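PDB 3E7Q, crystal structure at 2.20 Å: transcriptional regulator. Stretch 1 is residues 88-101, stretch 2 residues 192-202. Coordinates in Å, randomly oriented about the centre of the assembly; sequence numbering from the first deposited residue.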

ATOM      1  N   ALA B  88     -22.260  -1.901 -17.760  1.00 40.83           N
ATOM      2  CA  ALA B  88     -20.912  -1.528 -17.209  1.00 39.74           C
ATOM      3  C   ALA B  88     -20.941  -1.201 -15.688  1.00 39.42           C
ATOM      4  O   ALA B  88     -20.073  -1.694 -14.942  1.00 37.30           O
ATOM      5  CB  ALA B  88     -20.270  -0.415 -18.015  1.00 39.15           C
ATOM      6  N   ARG B  89     -21.969  -0.451 -15.230  1.00 39.01           N
ATOM      7  CA  ARG B  89     -22.088  -0.029 -13.821  1.00 38.55           C
ATOM      8  C   ARG B  89     -22.463  -1.193 -12.908  1.00 38.47           C
ATOM      9  O   ARG B  89     -21.874  -1.343 -11.837  1.00 38.87           O
ATOM     10  CB  ARG B  89     -23.021   1.193 -13.647  1.00 38.14           C
ATOM     11  CG  ARG B  89     -22.378   2.429 -14.235  1.00 40.94           C
ATOM     12  CD  ARG B  89     -22.366   3.710 -13.426  1.00 44.13           C
ATOM     13  NE  ARG B  89     -21.977   3.637 -11.995  1.00 45.19           N
ATOM     14  CZ  ARG B  89     -21.892   4.714 -11.214  1.00 40.80           C
ATOM     15  NH1 ARG B  89     -22.065   5.902 -11.733  1.00 41.42           N
ATOM     16  NH2 ARG B  89     -21.596   4.610  -9.942  1.00 39.86           N
ATOM     17  N   PRO B  90     -23.402  -2.058 -13.334  1.00 39.16           N
ATOM     18  CA  PRO B  90     -23.669  -3.230 -12.497  1.00 39.42           C
ATOM     19  C   PRO B  90     -22.441  -4.175 -12.304  1.00 39.50           C
ATOM     20  O   PRO B  90     -22.232  -4.654 -11.196  1.00 37.62           O
ATOM     21  CB  PRO B  90     -24.832  -3.917 -13.206  1.00 39.61           C
ATOM     22  CG  PRO B  90     -25.488  -2.864 -13.998  1.00 39.36           C
ATOM     23  CD  PRO B  90     -24.306  -2.016 -14.480  1.00 39.23           C
ATOM     24  N   ARG B  91     -21.648  -4.367 -13.365  1.00 39.87           N
ATOM     25  CA  ARG B  91     -20.369  -5.100 -13.339  1.00 39.98           C
ATOM     26  C   ARG B  91     -19.307  -4.427 -12.442  1.00 39.34           C
ATOM     27  O   ARG B  91     -18.640  -5.103 -11.650  1.00 39.05           O
ATOM     28  CB  ARG B  91     -19.787  -5.258 -14.752  1.00 39.84           C
ATOM     29  CG  ARG B  91     -20.619  -6.028 -15.741  1.00 41.28           C
ATOM     30  CD  ARG B  91     -19.904  -6.279 -17.073  1.00 42.49           C
ATOM     31  NE  ARG B  91     -20.402  -7.529 -17.638  1.00 48.49           N
ATOM     32  CZ  ARG B  91     -20.418  -7.843 -18.948  1.00 53.52           C
ATOM     33  NH1 ARG B  91     -19.909  -7.015 -19.869  1.00 53.97           N
ATOM     34  NH2 ARG B  91     -20.954  -9.004 -19.364  1.00 52.40           N
ATOM     35  N   LEU B  92     -19.157  -3.106 -12.550  1.00 39.11           N
ATOM     36  CA  LEU B  92     -18.279  -2.373 -11.628  1.00 39.45           C
ATOM     37  C   LEU B  92     -18.757  -2.497 -10.146  1.00 39.09           C
ATOM     38  O   LEU B  92     -17.938  -2.709  -9.267  1.00 39.80           O
ATOM     39  CB  LEU B  92     -18.116  -0.877 -11.991  1.00 38.97           C
ATOM     40  CG  LEU B  92     -17.242  -0.501 -13.192  1.00 39.26           C
ATOM     41  CD1 LEU B  92     -17.497   0.898 -13.562  1.00 38.55           C
ATOM     42  CD2 LEU B  92     -15.731  -0.780 -12.968  1.00 35.14           C
ATOM     43  N   SER B  93     -20.052  -2.333  -9.899  1.00 38.51           N
ATOM     44  CA  SER B  93     -20.626  -2.504  -8.549  1.00 39.22           C
ATOM     45  C   SER B  93     -20.425  -3.859  -7.979  1.00 37.50           C
ATOM     46  O   SER B  93     -20.187  -3.978  -6.800  1.00 38.65           O
ATOM     47  CB  SER B  93     -22.124  -2.209  -8.539  1.00 38.52           C
ATOM     48  OG  SER B  93     -22.279  -0.940  -9.089  1.00 42.35           O
ATOM     49  N   ALA B  94     -20.531  -4.883  -8.805  1.00 38.02           N
ATOM     50  CA  ALA B  94     -20.265  -6.231  -8.351  1.00 38.97           C
ATOM     51  C   ALA B  94     -18.773  -6.358  -8.010  1.00 39.15           C
ATOM     52  O   ALA B  94     -18.458  -6.869  -6.967  1.00 41.00           O
ATOM     53  CB  ALA B  94     -20.709  -7.262  -9.391  1.00 39.03           C
ATOM     54  N   PHE B  95     -17.872  -5.878  -8.873  1.00 39.39           N
ATOM     55  CA  PHE B  95     -16.438  -5.766  -8.567  1.00 39.88           C
ATOM     56  C   PHE B  95     -16.164  -5.099  -7.221  1.00 39.80           C
ATOM     57  O   PHE B  95     -15.435  -5.639  -6.441  1.00 39.63           O
ATOM     58  CB  PHE B  95     -15.713  -4.996  -9.656  1.00 40.32           C
ATOM     59  CG  PHE B  95     -14.218  -5.113  -9.630  1.00 42.61           C
ATOM     60  CD1 PHE B  95     -13.547  -6.001 -10.498  1.00 43.66           C
ATOM     61  CD2 PHE B  95     -13.429  -4.238  -8.836  1.00 45.36           C
ATOM     62  CE1 PHE B  95     -12.121  -6.078 -10.492  1.00 43.18           C
ATOM     63  CE2 PHE B  95     -12.055  -4.332  -8.828  1.00 39.61           C
ATOM     64  CZ  PHE B  95     -11.403  -5.260  -9.645  1.00 40.83           C
ATOM     65  N   PHE B  96     -16.770  -3.941  -6.963  1.00 39.77           N
ATOM     66  CA  PHE B  96     -16.600  -3.213  -5.686  1.00 39.53           C
ATOM     67  C   PHE B  96     -17.083  -4.032  -4.499  1.00 39.79           C
ATOM     68  O   PHE B  96     -16.358  -4.173  -3.514  1.00 39.93           O
ATOM     69  CB  PHE B  96     -17.339  -1.850  -5.729  1.00 38.65           C
ATOM     70  CG  PHE B  96     -16.873  -0.937  -6.888  1.00 38.59           C
ATOM     71  CD1 PHE B  96     -15.538  -0.969  -7.344  1.00 34.63           C
ATOM     72  CD2 PHE B  96     -17.763  -0.050  -7.486  1.00 35.09           C
ATOM     73  CE1 PHE B  96     -15.148  -0.199  -8.401  1.00 35.01           C
ATOM     74  CE2 PHE B  96     -17.366   0.754  -8.537  1.00 36.97           C
ATOM     75  CZ  PHE B  96     -16.059   0.700  -8.990  1.00 34.50           C
ATOM     76  N   GLU B  97     -18.286  -4.580  -4.604  1.00 39.64           N
ATOM     77  CA  GLU B  97     -18.806  -5.504  -3.580  1.00 40.69           C
ATOM     78  C   GLU B  97     -17.876  -6.681  -3.299  1.00 39.85           C
ATOM     79  O   GLU B  97     -17.554  -6.942  -2.139  1.00 38.18           O
ATOM     80  CB  GLU B  97     -20.195  -6.021  -3.958  1.00 41.17           C
ATOM     81  CG  GLU B  97     -21.263  -4.934  -3.931  1.00 44.42           C
ATOM     82  CD  GLU B  97     -21.703  -4.515  -2.521  1.00 46.90           C
ATOM     83  OE1 GLU B  97     -21.358  -5.215  -1.513  1.00 45.46           O
ATOM     84  OE2 GLU B  97     -22.418  -3.473  -2.446  1.00 46.00           O
ATOM     85  N   ALA B  98     -17.419  -7.371  -4.346  1.00 40.10           N
ATOM     86  CA  ALA B  98     -16.430  -8.441  -4.118  1.00 40.49           C
ATOM     87  C   ALA B  98     -15.176  -7.915  -3.414  1.00 40.90           C
ATOM     88  O   ALA B  98     -14.635  -8.574  -2.486  1.00 40.25           O
ATOM     89  CB  ALA B  98     -16.072  -9.177  -5.376  1.00 40.24           C
ATOM     90  N   SER B  99     -14.748  -6.721  -3.817  1.00 41.22           N
ATOM     91  CA  SER B  99     -13.515  -6.098  -3.283  1.00 41.45           C
ATOM     92  C   SER B  99     -13.538  -5.810  -1.784  1.00 41.81           C
ATOM     93  O   SER B  99     -12.495  -5.798  -1.157  1.00 41.24           O
ATOM     94  CB  SER B  99     -13.223  -4.764  -3.988  1.00 41.81           C
ATOM     95  OG  SER B  99     -12.817  -4.939  -5.338  1.00 43.19           O
ATOM     96  N   PHE B 100     -14.714  -5.559  -1.228  1.00 42.08           N
ATOM     97  CA  PHE B 100     -14.873  -5.176   0.164  1.00 43.27           C
ATOM     98  C   PHE B 100     -15.654  -6.248   0.953  1.00 45.03           C
ATOM     99  O   PHE B 100     -16.050  -6.037   2.088  1.00 45.88           O
ATOM    100  CB  PHE B 100     -15.534  -3.787   0.234  1.00 42.71           C
ATOM    101  CG  PHE B 100     -14.606  -2.675  -0.201  1.00 41.87           C
ATOM    102  CD1 PHE B 100     -13.719  -2.131   0.672  1.00 42.74           C
ATOM    103  CD2 PHE B 100     -14.614  -2.188  -1.521  1.00 43.34           C
ATOM    104  CE1 PHE B 100     -12.818  -1.112   0.242  1.00 42.44           C
ATOM    105  CE2 PHE B 100     -13.745  -1.211  -1.929  1.00 40.59           C
ATOM    106  CZ  PHE B 100     -12.868  -0.673  -1.046  1.00 41.36           C
ATOM    107  N   SER B 101     -15.819  -7.418   0.343  1.00 46.47           N
ATOM    108  CA  SER B 101     -16.359  -8.595   0.990  1.00 47.37           C
ATOM    109  C   SER B 101     -15.277  -9.145   1.893  1.00 48.00           C
ATOM    110  O   SER B 101     -14.101  -8.830   1.713  1.00 48.65           O
ATOM    111  CB  SER B 101     -16.738  -9.644  -0.070  1.00 47.61           C
ATOM    112  OG  SER B 101     -15.557 -10.180  -0.668  1.00 47.33           O
ATOM    113  N   ILE B 192     -17.367   4.966  -1.746  1.00 38.55           N
ATOM    114  CA  ILE B 192     -16.252   5.763  -2.312  1.00 37.84           C
ATOM    115  C   ILE B 192     -15.976   5.384  -3.779  1.00 38.26           C
ATOM    116  O   ILE B 192     -15.729   6.252  -4.658  1.00 38.15           O
ATOM    117  CB  ILE B 192     -14.987   5.616  -1.424  1.00 38.24           C
ATOM    118  CG1 ILE B 192     -15.188   6.379  -0.091  1.00 38.02           C
ATOM    119  CG2 ILE B 192     -13.719   6.054  -2.160  1.00 34.26           C
ATOM    120  CD1 ILE B 192     -14.048   6.125   0.977  1.00 38.41           C
ATOM    121  N   CYS B 193     -16.079   4.094  -4.074  1.00 38.58           N
ATOM    122  CA  CYS B 193     -15.794   3.628  -5.430  1.00 38.95           C
ATOM    123  C   CYS B 193     -16.866   3.983  -6.394  1.00 37.69           C
ATOM    124  O   CYS B 193     -16.565   4.424  -7.499  1.00 38.84           O
ATOM    125  CB  CYS B 193     -15.528   2.132  -5.459  1.00 39.09           C
ATOM    126  SG  CYS B 193     -13.997   1.710  -4.588  1.00 41.59           S
ATOM    127  N   GLU B 194     -18.117   3.836  -5.990  1.00 37.41           N
ATOM    128  CA  GLU B 194     -19.219   4.309  -6.800  1.00 37.00           C
ATOM    129  C   GLU B 194     -19.110   5.793  -7.030  1.00 36.71           C
ATOM    130  O   GLU B 194     -19.490   6.267  -8.095  1.00 35.98           O
ATOM    131  CB  GLU B 194     -20.585   4.054  -6.148  1.00 37.11           C
ATOM    132  CG  GLU B 194     -20.943   2.645  -5.846  1.00 37.57           C
ATOM    133  CD  GLU B 194     -21.108   1.749  -7.053  1.00 39.87           C
ATOM    134  OE1 GLU B 194     -21.044   2.200  -8.211  1.00 39.95           O
ATOM    135  OE2 GLU B 194     -21.331   0.534  -6.839  1.00 44.12           O
ATOM    136  N   ALA B 195     -18.672   6.535  -6.010  1.00 37.31           N
ATOM    137  CA  ALA B 195     -18.565   7.999  -6.127  1.00 38.51           C
ATOM    138  C   ALA B 195     -17.528   8.420  -7.162  1.00 39.52           C
ATOM    139  O   ALA B 195     -17.672   9.457  -7.849  1.00 40.97           O
ATOM    140  CB  ALA B 195     -18.299   8.643  -4.781  1.00 37.57           C
ATOM    141  N   TRP B 196     -16.462   7.626  -7.261  1.00 40.21           N
ATOM    142  CA  TRP B 196     -15.460   7.822  -8.279  1.00 40.14           C
ATOM    143  C   TRP B 196     -16.005   7.652  -9.718  1.00 39.12           C
ATOM    144  O   TRP B 196     -15.697   8.420 -10.624  1.00 38.30           O
ATOM    145  CB  TRP B 196     -14.360   6.771  -8.067  1.00 40.87           C
ATOM    146  CG  TRP B 196     -13.238   6.888  -8.999  1.00 40.84           C
ATOM    147  CD1 TRP B 196     -12.136   7.615  -8.787  1.00 42.71           C
ATOM    148  CD2 TRP B 196     -13.058   6.242 -10.297  1.00 39.83           C
ATOM    149  NE1 TRP B 196     -11.274   7.479  -9.844  1.00 45.01           N
ATOM    150  CE2 TRP B 196     -11.816   6.669 -10.793  1.00 40.57           C
ATOM    151  CE3 TRP B 196     -13.821   5.378 -11.072  1.00 40.09           C
ATOM    152  CZ2 TRP B 196     -11.311   6.277 -12.036  1.00 42.01           C
ATOM    153  CZ3 TRP B 196     -13.318   4.977 -12.312  1.00 42.44           C
ATOM    154  CH2 TRP B 196     -12.057   5.417 -12.771  1.00 41.02           C
ATOM    155  N   VAL B 197     -16.714   6.556  -9.922  1.00 38.90           N
ATOM    156  CA  VAL B 197     -17.404   6.312 -11.205  1.00 38.84           C
ATOM    157  C   VAL B 197     -18.376   7.413 -11.522  1.00 38.79           C
ATOM    158  O   VAL B 197     -18.425   7.853 -12.667  1.00 36.79           O
ATOM    159  CB  VAL B 197     -18.135   4.920 -11.260  1.00 37.86           C
ATOM    160  CG1 VAL B 197     -18.639   4.631 -12.631  1.00 34.11           C
ATOM    161  CG2 VAL B 197     -17.177   3.787 -10.784  1.00 38.30           C
ATOM    162  N   ASP B 198     -19.132   7.858 -10.505  1.00 39.58           N
ATOM    163  CA  ASP B 198     -20.050   8.992 -10.664  1.00 40.35           C
ATOM    164  C   ASP B 198     -19.298  10.193 -11.197  1.00 41.35           C
ATOM    165  O   ASP B 198     -19.762  10.874 -12.107  1.00 41.18           O
ATOM    166  CB  ASP B 198     -20.688   9.449  -9.339  1.00 41.01           C
ATOM    167  CG  ASP B 198     -21.719   8.489  -8.777  1.00 40.91           C
ATOM    168  OD1 ASP B 198     -22.133   7.516  -9.423  1.00 40.27           O
ATOM    169  OD2 ASP B 198     -22.127   8.742  -7.630  1.00 43.31           O
ATOM    170  N   GLY B 199     -18.164  10.479 -10.569  1.00 42.37           N
ATOM    171  CA  GLY B 199     -17.268  11.553 -10.990  1.00 42.43           C
ATOM    172  C   GLY B 199     -16.873  11.520 -12.455  1.00 41.78           C
ATOM    173  O   GLY B 199     -17.027  12.500 -13.149  1.00 41.60           O
ATOM    174  N   LEU B 200     -16.341  10.397 -12.903  1.00 41.70           N
ATOM    175  CA  LEU B 200     -16.169  10.148 -14.337  1.00 42.59           C
ATOM    176  C   LEU B 200     -17.375  10.453 -15.169  1.00 41.89           C
ATOM    177  O   LEU B 200     -17.317  11.223 -16.067  1.00 40.83           O
ATOM    178  CB  LEU B 200     -15.872   8.689 -14.594  1.00 43.23           C
ATOM    179  CG  LEU B 200     -14.476   8.134 -14.612  1.00 44.08           C
ATOM    180  CD1 LEU B 200     -14.597   6.722 -15.240  1.00 45.88           C
ATOM    181  CD2 LEU B 200     -13.494   8.939 -15.377  1.00 44.27           C
ATOM    182  N   GLU B 201     -18.494   9.830 -14.840  1.00 42.76           N
ATOM    183  CA  GLU B 201     -19.706  10.013 -15.615  1.00 42.80           C
ATOM    184  C   GLU B 201     -20.218  11.457 -15.646  1.00 41.67           C
ATOM    185  O   GLU B 201     -20.831  11.866 -16.647  1.00 39.27           O
ATOM    186  CB  GLU B 201     -20.804   9.078 -15.116  1.00 43.08           C
ATOM    187  CG  GLU B 201     -20.522   7.625 -15.338  1.00 47.78           C
ATOM    188  CD  GLU B 201     -21.758   6.900 -15.781  1.00 54.29           C
ATOM    189  OE1 GLU B 201     -22.508   6.347 -14.928  1.00 56.35           O
ATOM    190  OE2 GLU B 201     -22.020   6.942 -17.012  1.00 61.63           O
ATOM    191  N   ALA B 202     -19.946  12.211 -14.570  1.00 41.04           N
ATOM    192  CA  ALA B 202     -20.394  13.595 -14.446  1.00 40.80           C
ATOM    193  C   ALA B 202     -19.565  14.521 -15.321  1.00 40.95           C
ATOM    194  O   ALA B 202     -20.020  15.590 -15.658  1.00 41.38           O
ATOM    195  CB  ALA B 202     -20.404  14.068 -12.995  1.00 40.50           C
TER
HETATM  196  O   HOH W   1     -21.174   1.097 -10.627  1.00 39.79           O

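The contact is organised around one arginine. Arg89 points toward the second helix and sets its guanidinium among three carboxylates, so a single positive charge is shared by three negative ones. NH1 of Arg89 donates to OD1 of Asp198 at 2.8 Å and, almost straight, to OE1 of Glu201 at 3.3 Å; NH2 of Arg89 donates to OE1 of Glu194 at 3.0 Å and also to OD1 of Asp198 at 3.0 Å. Each pairing is a salt bridge. The spacing follows from helical periodicity: Glu194, Asp198 and Glu201 are four and three residues apart, which brings all three acids along one side of their helix. Their oxygens lie near the guanidinium plane, where its N-H groups point, while one face of the group is left to carbon, with NE of Arg89 3.5 Å from CG1 of Val197. Together these four residues form the hole into which Arg89 fits as a knob.

One helical turn along, Ser93 extends the polar side. Its OG lies 2.9 Å from OE2 of Glu194, so the two oxygens of this carboxylate face different neighbours. A water links Arg89, Ser93 and Glu194: it accepts from NE of Arg89 at 3.0 Å and donates to OG of Ser93 at 2.8 Å and to OE1 of Glu194 at 2.7 Å. The third guanidinium nitrogen is thereby satisfied without a direct protein partner across the contact.

Beside this network the interface turns apolar. Phe96, buried and in the m rotamer, takes CB of Cys193 over one ring face: CB sits 3.5 Å from the centroid of the Phe96 ring, nearly on its normal, a CH-pi contact. SG of Cys193 also lies over that face, 4.5 Å from the same centroid. At the ring's edge, CZ of Phe96 meets CG2 of Val197 at 3.7 Å. Val197 thus packs against both the ring and, through CG1, Leu92, whose CD1 is 4.0 Å away. Farther along, CE2 of Phe100 touches SG of Cys193 at 4.0 Å, the sulfur approaching that ring obliquely.

The backbones make this order possible. The helices run roughly antiparallel, at 152° between their directions, and their axes come no closer than 10.3 Å, a separation filled by side chains. As stretch 1 advances from Arg89 through Ser93 to Phe96, its nearest CA partners step back from Val197 through Glu194 to Cys193. The rule is compact: an arginine bound by acids at helical spacing, beside an aromatic ring with the small side chain of Cys193 packed over one face.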